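Long-range contacts in LipS lipolytic enzyme (Unidentified, PDB 4FBM), which probably hydrolyses ester bonds of lipids as a thermostable lipolytic enzyme of the alpha/beta-hydrolase superfamily: residues Ser48-Leu53 with Lys278-Ala283; Asp118-Thr123 with Pro140-Gly145; Arg154-Asp159 with Pro231-Glu236. One frame throughout, in Å; residues are numbered along the deposited sequence.

Contacts 1 and 2 lie on the central parallel sheet of an alpha/beta-hydrolase fold; contact 3 lies beyond the C-terminal ends of two of its strands. Contacts 1 and 2 have centres 9 Å apart, because strands 50-55 and 119-125 pair side by side: Gly51 N lies 2.8 Å from Val119 O. The centre of contact 3 is 32 Å from that of contact 1 and 26 Å from that of contact 2. Along the chain, contact 1 encloses the other two, and contact 2 closes before contact 3 opens. Contact 1 packs the C-terminal tail against strand 50-55, contact 2 joins the starts of strands 119-125 and 145-149, and contact 3 reaches the subunit interface.

Contact 1 of 3, residues Ser48-Leu53 with Lys278-Ala283; sequences SRIGVL and KHSKLA
A single methyl group carries nearly all of this contact: CD1 of Ile50 reaches Ser280, Leu282 and the backbone of Ala283, and no hydrogen bond crosses between 48-53 and 278-283. The setting is the alpha/beta-hydrolase fold, where the start of strand 50-55 meets the C-terminal end of helix 265-280. The evidence is apolar proximity, with Ile50 CD1 3.5 Å from Ser280 CB and 3.7 Å from Leu282 CB. The methyl thus meets Leu282 near the root of its side chain. The isoleucine torsion explains the reach: CG1 stands anti to the carbonyl carbon (chi1 -44°), which extends the longer branch toward the helix end, while CG2 packs against Val119 O of the adjacent strand. Lys281, with positive phi (66°), is the first residue to leave the helix; the chain turns there and brings Leu282 back toward the strand. Beyond the methyl, Leu282 CD2 comes to 4.4 Å from Arg49 CB, a looser contact at the exposed margin. Ser280 meets Ile50 most closely through CB; its hydroxyl is hydrogen-bonded to Ile276 O one helical turn back. On the strand side, backbone bonds of Ile50 with Thr78 and of Gly51 with Val119 fix the isoleucine in the sheet, and its side chain also touches Phe121. The approach to the strand is shaped by an ST turn, in which Ile50 N donates to Ser48 OG at 3.0 Å with an N-H...O angle of 167°.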
loop_
_atom_site.group_PDB
_atom_site.type_symbol
_atom_site.label_atom_id
_atom_site.label_comp_id
_atom_site.label_asym_id
_atom_site.label_seq_id
_atom_site.Cartn_x
_atom_site.Cartn_y
_atom_site.Cartn_z
ATOM N N SER A 48 25.531 -24.859 7.661
ATOM C CA SER A 48 24.863 -25.481 8.771
ATOM C C SER A 48 23.315 -25.543 8.653
ATOM O O SER A 48 22.737 -25.331 7.593
ATOM C CB SER A 48 25.297 -24.755 10.048
ATOM O OG SER A 48 24.295 -23.854 10.507
ATOM N N ARG A 49 22.674 -25.875 9.769
ATOM C CA ARG A 49 21.240 -26.070 9.885
ATOM C C ARG A 49 20.531 -24.774 10.197
ATOM O O ARG A 49 19.312 -24.736 10.377
ATOM C CB ARG A 49 20.974 -27.050 11.010
ATOM C CG ARG A 49 20.847 -28.459 10.512
ATOM C CD ARG A 49 20.882 -29.422 11.698
ATOM N NE ARG A 49 21.082 -30.838 11.330
ATOM C CZ ARG A 49 22.211 -31.534 11.545
ATOM N NH1 ARG A 49 23.289 -30.960 12.118
ATOM N NH2 ARG A 49 22.260 -32.820 11.186
ATOM N N ILE A 50 21.312 -23.711 10.293
ATOM C CA ILE A 50 20.764 -22.385 10.489
ATOM C C ILE A 50 20.879 -21.620 9.200
ATOM O O ILE A 50 21.955 -21.506 8.655
ATOM C CB ILE A 50 21.448 -21.690 11.642
ATOM C CG1 ILE A 50 21.557 -22.716 12.782
ATOM C CG2 ILE A 50 20.694 -20.436 12.029
ATOM C CD1 ILE A 50 21.512 -22.165 14.175
ATOM N N GLY A 51 19.724 -21.165 8.709
ATOM C CA GLY A 51 19.574 -20.453 7.435
ATOM C C GLY A 51 19.328 -18.963 7.597
ATOM O O GLY A 51 18.697 -18.522 8.529
ATOM N N VAL A 52 19.894 -18.190 6.685
ATOM C CA VAL A 52 19.671 -16.755 6.606
ATOM C C VAL A 52 19.250 -16.411 5.186
ATOM O O VAL A 52 19.943 -16.703 4.209
ATOM C CB VAL A 52 20.912 -15.894 7.043
ATOM C CG1 VAL A 52 20.540 -14.415 7.199
ATOM C CG2 VAL A 52 21.466 -16.373 8.376
ATOM N N LEU A 53 18.074 -15.813 5.091
ATOM C CA LEU A 53 17.640 -15.210 3.864
ATOM C C LEU A 53 18.013 -13.703 3.906
ATOM O O LEU A 53 17.924 -13.052 4.945
ATOM C CB LEU A 53 16.162 -15.504 3.705
ATOM C CG LEU A 53 15.129 -14.874 2.779
ATOM C CD1 LEU A 53 15.715 -14.089 1.628
ATOM C CD2 LEU A 53 14.179 -15.975 2.285
ATOM N N LYS A 278 22.961 -15.267 19.522
ATOM C CA LYS A 278 22.201 -15.082 20.780
ATOM C C LYS A 278 20.899 -15.850 20.796
ATOM O O LYS A 278 20.489 -16.333 21.841
ATOM C CB LYS A 278 21.923 -13.594 21.120
ATOM C CG LYS A 278 21.333 -13.365 22.563
ATOM C CD LYS A 278 20.578 -12.031 22.758
ATOM C CE LYS A 278 21.507 -10.773 22.634
ATOM N NZ LYS A 278 20.864 -9.559 21.963
ATOM N N HIS A 279 20.249 -15.963 19.645
ATOM C CA HIS A 279 18.893 -16.485 19.619
ATOM C C HIS A 279 18.730 -17.915 19.096
ATOM O O HIS A 279 17.684 -18.526 19.292
ATOM C CB HIS A 279 17.966 -15.526 18.890
ATOM C CG HIS A 279 17.475 -14.404 19.746
ATOM N ND1 HIS A 279 17.940 -13.110 19.613
ATOM C CD2 HIS A 279 16.554 -14.376 20.742
ATOM C CE1 HIS A 279 17.322 -12.334 20.488
ATOM N NE2 HIS A 279 16.479 -13.078 21.186
ATOM N N SER A 280 19.752 -18.451 18.449
ATOM C CA SER A 280 19.645 -19.788 17.904
ATOM C C SER A 280 20.053 -20.812 18.925
ATOM O O SER A 280 19.299 -21.749 19.196
ATOM C CB SER A 280 20.494 -19.941 16.656
ATOM O OG SER A 280 21.849 -19.656 16.946
ATOM N N LYS A 281 21.239 -20.636 19.503
ATOM C CA LYS A 281 21.813 -21.620 20.456
ATOM C C LYS A 281 22.153 -22.987 19.759
ATOM O O LYS A 281 22.581 -23.922 20.423
ATOM C CB LYS A 281 20.937 -21.846 21.740
ATOM C CG LYS A 281 20.183 -20.638 22.336
ATOM C CD LYS A 281 18.745 -21.010 22.779
ATOM C CE LYS A 281 17.700 -20.730 21.674
ATOM N NZ LYS A 281 16.534 -21.678 21.587
ATOM N N LEU A 282 21.948 -23.102 18.441
ATOM C CA LEU A 282 22.406 -24.269 17.651
ATOM C C LEU A 282 23.675 -23.883 16.838
ATOM O O LEU A 282 24.212 -24.672 16.042
ATOM C CB LEU A 282 21.251 -24.831 16.782
ATOM C CG LEU A 282 21.354 -26.076 15.872
ATOM C CD1 LEU A 282 21.997 -27.257 16.596
ATOM C CD2 LEU A 282 19.985 -26.487 15.270
ATOM N N ALA A 283 24.142 -22.659 17.093
ATOM C CA ALA A 283 25.397 -22.129 16.589
ATOM C C ALA A 283 26.587 -22.397 17.539
ATOM O O ALA A 283 26.757 -21.693 18.533
ATOM C CB ALA A 283 25.246 -20.653 16.347
#

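Contact 2 of 3, residues Asp118-Thr123 with Pro140-Gly145; sequences DVLFMT and PERFAG
Leu120 and Met122 exchange two backbone hydrogen bonds with the segment entering strand 145-149: Ala144 N donates to Leu120 O at 2.7 Å, and Met122 N donates to Gly145 O at 3.0 Å. These bonds link the beginnings of the two neighbouring parallel strands, 119-125 and 145-149, that helix 127-138 connects in a beta-alpha-beta crossover. Around them, the side chains divide between the two faces of strand 119-125. On the face of Phe121, Ala144 CB sits over the ring, offset toward its rim, in a CH-pi contact 4.0 Å from the centroid; Gly145 O approaches the same ring at its edge. Val119 CG1 adds to this patch against the alanine methyl. On the other face, Met122 CB lies 3.5 Å from Phe143 CE1, and the Met122 sulfur makes an oblique Met-aromatic contact with that ring. With chi1 at -167° and the chain straight beyond CG, Met122 carries its sulfur past Phe143 toward helix 127-138, where Leu131, Thr132 and Ala135 receive it. Leu120 CG lies 3.9 Å above the centre of the Arg142 guanidinium. That flat group points an edge at Asp118 O, to which NH2 makes a weak, in-plane hydrogen bond of 3.2 Å (N-H...O angle 125°). Two bends in the arginine chain, at chi2 and chi3, fold the group back over the leucine. Further out, NH1 forms a salt bridge with Glu114 at the end of helix 99-114, and Met110 and Leu113 of that helix meet Leu120. The chemistry implies an apolar, backbone-bonded join whose one cationic group is probably positioned more by Glu114 than by its weak carbonyl bond.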
loop_
_atom_site.group_PDB
_atom_site.type_symbol
_atom_site.label_atom_id
_atom_site.label_comp_id
_atom_site.label_asym_id
_atom_site.label_seq_id
_atom_site.Cartn_x
_atom_site.Cartn_y
_atom_site.Cartn_z
ATOM N N ASP A 118 16.485 -25.920 9.802
ATOM C CA ASP A 118 15.386 -25.883 10.715
ATOM C C ASP A 118 15.388 -24.641 11.618
ATOM O O ASP A 118 14.405 -24.396 12.333
ATOM C CB ASP A 118 15.232 -27.214 11.482
ATOM C CG ASP A 118 16.533 -27.701 12.117
ATOM O OD1 ASP A 118 16.575 -28.891 12.542
ATOM O OD2 ASP A 118 17.507 -26.901 12.206
ATOM N N VAL A 119 16.462 -23.854 11.588
ATOM C CA VAL A 119 16.369 -22.525 12.182
ATOM C C VAL A 119 16.561 -21.448 11.142
ATOM O O VAL A 119 17.619 -21.380 10.528
ATOM C CB VAL A 119 17.342 -22.300 13.355
ATOM C CG1 VAL A 119 17.115 -20.945 13.935
ATOM C CG2 VAL A 119 17.107 -23.308 14.461
ATOM N N LEU A 120 15.537 -20.602 10.955
ATOM C CA LEU A 120 15.594 -19.504 9.963
ATOM C C LEU A 120 15.652 -18.087 10.523
ATOM O O LEU A 120 14.989 -17.750 11.510
ATOM C CB LEU A 120 14.434 -19.563 8.978
ATOM C CG LEU A 120 14.169 -20.747 8.052
ATOM C CD1 LEU A 120 13.342 -20.229 6.874
ATOM C CD2 LEU A 120 15.426 -21.434 7.547
ATOM N N PHE A 121 16.430 -17.260 9.826
ATOM C CA PHE A 121 16.602 -15.839 10.089
ATOM C C PHE A 121 16.435 -14.978 8.793
ATOM O O PHE A 121 16.932 -15.349 7.702
ATOM C CB PHE A 121 18.005 -15.634 10.654
ATOM C CG PHE A 121 18.116 -15.878 12.110
ATOM C CD1 PHE A 121 18.685 -17.038 12.586
ATOM C CD2 PHE A 121 17.671 -14.936 13.010
ATOM C CE1 PHE A 121 18.811 -17.270 13.965
ATOM C CE2 PHE A 121 17.782 -15.149 14.387
ATOM C CZ PHE A 121 18.355 -16.331 14.867
ATOM N N MET A 122 15.765 -13.825 8.895
ATOM C CA MET A 122 15.703 -12.945 7.728
ATOM C C MET A 122 16.260 -11.533 7.925
ATOM O O MET A 122 16.064 -10.882 8.958
ATOM C CB MET A 122 14.302 -12.885 7.115
ATOM C CG MET A 122 14.268 -12.230 5.710
ATOM S SD MET A 122 12.699 -12.453 4.874
ATOM C CE MET A 122 12.912 -11.525 3.353
ATOM N N THR A 123 16.958 -11.078 6.895
ATOM C CA THR A 123 17.474 -9.742 6.848
ATOM C C THR A 123 17.388 -9.192 5.425
ATOM O O THR A 123 17.559 -9.924 4.425
ATOM C CB THR A 123 18.908 -9.681 7.429
ATOM O OG1 THR A 123 19.113 -8.410 8.075
ATOM C CG2 THR A 123 19.946 -9.893 6.351
ATOM N N PRO A 140 4.341 -16.157 10.963
ATOM C CA PRO A 140 4.587 -15.842 12.358
ATOM C C PRO A 140 5.563 -16.789 13.078
ATOM O O PRO A 140 6.457 -16.318 13.801
ATOM C CB PRO A 140 3.200 -15.978 12.979
ATOM C CG PRO A 140 2.243 -15.703 11.883
ATOM C CD PRO A 140 2.902 -16.247 10.657
ATOM N N GLU A 141 5.384 -18.101 12.887
ATOM C CA GLU A 141 6.184 -19.135 13.573
ATOM C C GLU A 141 7.512 -19.486 12.914
ATOM O O GLU A 141 8.339 -20.176 13.497
ATOM C CB GLU A 141 5.402 -20.460 13.653
ATOM C CG GLU A 141 4.138 -20.497 14.515
ATOM C CD GLU A 141 4.315 -19.859 15.888
ATOM O OE1 GLU A 141 5.420 -19.975 16.490
ATOM O OE2 GLU A 141 3.326 -19.230 16.352
ATOM N N ARG A 142 7.700 -19.063 11.681
ATOM C CA ARG A 142 8.739 -19.635 10.836
ATOM C C ARG A 142 10.143 -19.098 11.131
ATOM O O ARG A 142 11.120 -19.769 10.835
ATOM C CB ARG A 142 8.329 -19.472 9.368
ATOM C CG ARG A 142 9.281 -20.025 8.326
ATOM C CD ARG A 142 9.566 -21.514 8.452
ATOM N NE ARG A 142 10.495 -21.855 9.537
ATOM C CZ ARG A 142 11.254 -22.952 9.577
ATOM N NH1 ARG A 142 11.239 -23.838 8.579
ATOM N NH2 ARG A 142 12.037 -23.165 10.626
ATOM N N PHE A 143 10.232 -17.932 11.773
ATOM C CA PHE A 143 11.502 -17.209 11.894
ATOM C C PHE A 143 12.046 -17.059 13.312
ATOM O O PHE A 143 11.331 -16.569 14.186
ATOM C CB PHE A 143 11.334 -15.811 11.288
ATOM C CG PHE A 143 11.330 -15.807 9.805
ATOM C CD1 PHE A 143 12.527 -15.830 9.094
ATOM C CD2 PHE A 143 10.137 -15.819 9.111
ATOM C CE1 PHE A 143 12.526 -15.857 7.700
ATOM C CE2 PHE A 143 10.129 -15.848 7.725
ATOM C CZ PHE A 143 11.319 -15.864 7.019
ATOM N N ALA A 144 13.306 -17.426 13.547
ATOM C CA ALA A 144 13.891 -17.200 14.870
ATOM C C ALA A 144 14.216 -15.721 15.080
ATOM O O ALA A 144 14.143 -15.243 16.202
ATOM C CB ALA A 144 15.103 -18.048 15.088
ATOM N N GLY A 145 14.567 -14.997 14.012
ATOM C CA GLY A 145 14.772 -13.546 14.112
ATOM C C GLY A 145 14.889 -12.713 12.828
ATOM O O GLY A 145 15.317 -13.189 11.749
#

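Contact 3 of 3, residues Arg154-Asp159 with Pro231-Glu236; sequences RMESPD and PPHNGE
In this alpha/beta-hydrolase fold the loop after strand 145-149 meets the turn that leads from strand 219-224 into helix 233-239, and the start of that helix. The Asn234 amide spans the backbone of Arg154: ND2 donates to Arg154 O at 2.9 Å (N-H...O angle 166°), with the acceptor in the amide plane, while OD1 takes a weak bond from Arg154 N. ND2 also donates to Pro231 O, which accepts from Asn234 N as well, fixing the amide's turn. Replacing Asn234 by alanine is likely to leave Arg154 O without its amide donor and Arg154 N without its weak bond, removing one of the links between the segments. Pro231 adds packing, its CG 3.4 Å from Met155 O. Farther along, His233 NE2 donates to the syn lone pair of Glu156 OE1 at 2.8 Å, with carboxylate and ring nearly coplanar, 20° apart. The other oxygen, OE2, is gripped side-on by Arg154 NE and NH2 from one face of the carboxylate. Arg154 also salt-bridges Glu209 of its own chain and Glu209 of the second subunit. Glu156 is thus held between a histidine and an arginine, which would probably stabilise its negative charge and couple this join to the dimer interface.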
loop_
_atom_site.group_PDB
_atom_site.type_symbol
_atom_site.label_atom_id
_atom_site.label_comp_id
_atom_site.label_asym_id
_atom_site.label_seq_id
_atom_site.Cartn_x
_atom_site.Cartn_y
_atom_site.Cartn_z
ATOM N N ARG A 154 7.112 3.229 4.843
ATOM C CA ARG A 154 6.371 4.434 4.504
ATOM C C ARG A 154 7.363 5.330 3.868
ATOM O O ARG A 154 8.288 5.752 4.522
ATOM C CB ARG A 154 5.865 5.099 5.743
ATOM C CG ARG A 154 4.900 4.236 6.476
ATOM C CD ARG A 154 4.447 4.910 7.745
ATOM N NE ARG A 154 3.687 6.109 7.441
ATOM C CZ ARG A 154 2.429 6.096 7.037
ATOM N NH1 ARG A 154 1.780 4.936 6.890
ATOM N NH2 ARG A 154 1.821 7.250 6.779
ATOM N N MET A 155 7.222 5.559 2.577
ATOM C CA MET A 155 8.168 6.341 1.837
ATOM C C MET A 155 7.955 7.789 2.158
ATOM O O MET A 155 8.859 8.614 2.062
ATOM C CB MET A 155 7.945 6.121 0.367
ATOM C CG MET A 155 8.486 4.843 -0.117
ATOM S SD MET A 155 10.201 4.624 0.323
ATOM C CE MET A 155 11.041 5.172 -1.153
ATOM N N GLU A 156 6.706 8.076 2.499
ATOM C CA GLU A 156 6.222 9.408 2.803
ATOM C C GLU A 156 6.663 10.475 1.836
ATOM O O GLU A 156 7.034 11.548 2.238
ATOM C CB GLU A 156 6.464 9.789 4.249
ATOM C CG GLU A 156 5.151 9.813 5.012
ATOM C CD GLU A 156 5.287 9.414 6.472
ATOM O OE1 GLU A 156 6.428 9.314 6.956
ATOM O OE2 GLU A 156 4.253 9.193 7.139
ATOM N N SER A 157 6.584 10.160 0.550
ATOM C CA SER A 157 6.742 11.118 -0.529
ATOM C C SER A 157 5.474 11.305 -1.395
ATOM O O SER A 157 5.086 10.400 -2.128
ATOM C CB SER A 157 7.861 10.667 -1.433
ATOM O OG SER A 157 7.473 10.888 -2.755
ATOM N N PRO A 158 4.852 12.495 -1.354
ATOM C CA PRO A 158 3.751 12.731 -2.263
ATOM C C PRO A 158 4.100 12.530 -3.722
ATOM O O PRO A 158 3.256 12.071 -4.460
ATOM C CB PRO A 158 3.403 14.185 -2.000
ATOM C CG PRO A 158 3.713 14.367 -0.625
ATOM C CD PRO A 158 4.907 13.538 -0.320
ATOM N N ASP A 159 5.305 12.897 -4.145
ATOM C CA ASP A 159 5.646 12.880 -5.583
ATOM C C ASP A 159 5.700 11.475 -6.130
ATOM O O ASP A 159 5.362 11.247 -7.282
ATOM C CB ASP A 159 6.973 13.607 -5.909
ATOM C CG ASP A 159 6.916 15.133 -5.628
ATOM O OD1 ASP A 159 6.830 15.942 -6.604
ATOM O OD2 ASP A 159 6.943 15.510 -4.415
ATOM N N PRO A 231 12.617 7.703 4.951
ATOM C CA PRO A 231 12.554 8.505 6.158
ATOM C C PRO A 231 13.010 7.719 7.370
ATOM O O PRO A 231 12.508 6.632 7.605
ATOM C CB PRO A 231 11.064 8.793 6.309
ATOM C CG PRO A 231 10.549 8.743 4.964
ATOM C CD PRO A 231 11.352 7.731 4.217
ATOM N N PRO A 232 13.942 8.277 8.157
ATOM C CA PRO A 232 14.518 7.458 9.197
ATOM C C PRO A 232 13.562 7.238 10.361
ATOM O O PRO A 232 13.862 6.430 11.245
ATOM C CB PRO A 232 15.739 8.264 9.638
ATOM C CG PRO A 232 15.990 9.233 8.531
ATOM C CD PRO A 232 14.625 9.575 8.063
ATOM N N HIS A 233 12.407 7.898 10.373
ATOM C CA HIS A 233 11.500 7.641 11.485
ATOM C C HIS A 233 10.821 6.268 11.314
ATOM O O HIS A 233 10.043 5.842 12.173
ATOM C CB HIS A 233 10.479 8.755 11.647
ATOM C CG HIS A 233 9.250 8.541 10.836
ATOM N ND1 HIS A 233 8.140 7.887 11.331
ATOM C CD2 HIS A 233 8.969 8.850 9.549
ATOM C CE1 HIS A 233 7.216 7.821 10.389
ATOM N NE2 HIS A 233 7.693 8.400 9.299
ATOM N N ASN A 234 11.112 5.590 10.200
ATOM C CA ASN A 234 10.571 4.258 9.947
ATOM C C ASN A 234 10.960 3.264 11.037
ATOM O O ASN A 234 10.131 2.467 11.463
ATOM C CB ASN A 234 10.947 3.740 8.556
ATOM C CG ASN A 234 9.829 3.941 7.531
ATOM O OD1 ASN A 234 8.800 3.273 7.562
ATOM N ND2 ASN A 234 10.036 4.865 6.615
ATOM N N GLY A 235 12.208 3.328 11.506
ATOM C CA GLY A 235 12.654 2.510 12.633
ATOM C C GLY A 235 11.700 2.642 13.803
ATOM O O GLY A 235 11.135 1.670 14.284
ATOM N N GLU A 236 11.499 3.868 14.246
ATOM C CA GLU A 236 10.595 4.126 15.336
ATOM C C GLU A 236 9.240 3.506 15.038
ATOM O O GLU A 236 8.652 2.861 15.889
ATOM C CB GLU A 236 10.449 5.635 15.552
ATOM C CG GLU A 236 10.078 6.010 16.990
ATOM C CD GLU A 236 11.266 6.572 17.765
ATOM O OE1 GLU A 236 12.070 7.299 17.115
ATOM O OE2 GLU A 236 11.383 6.297 18.999
#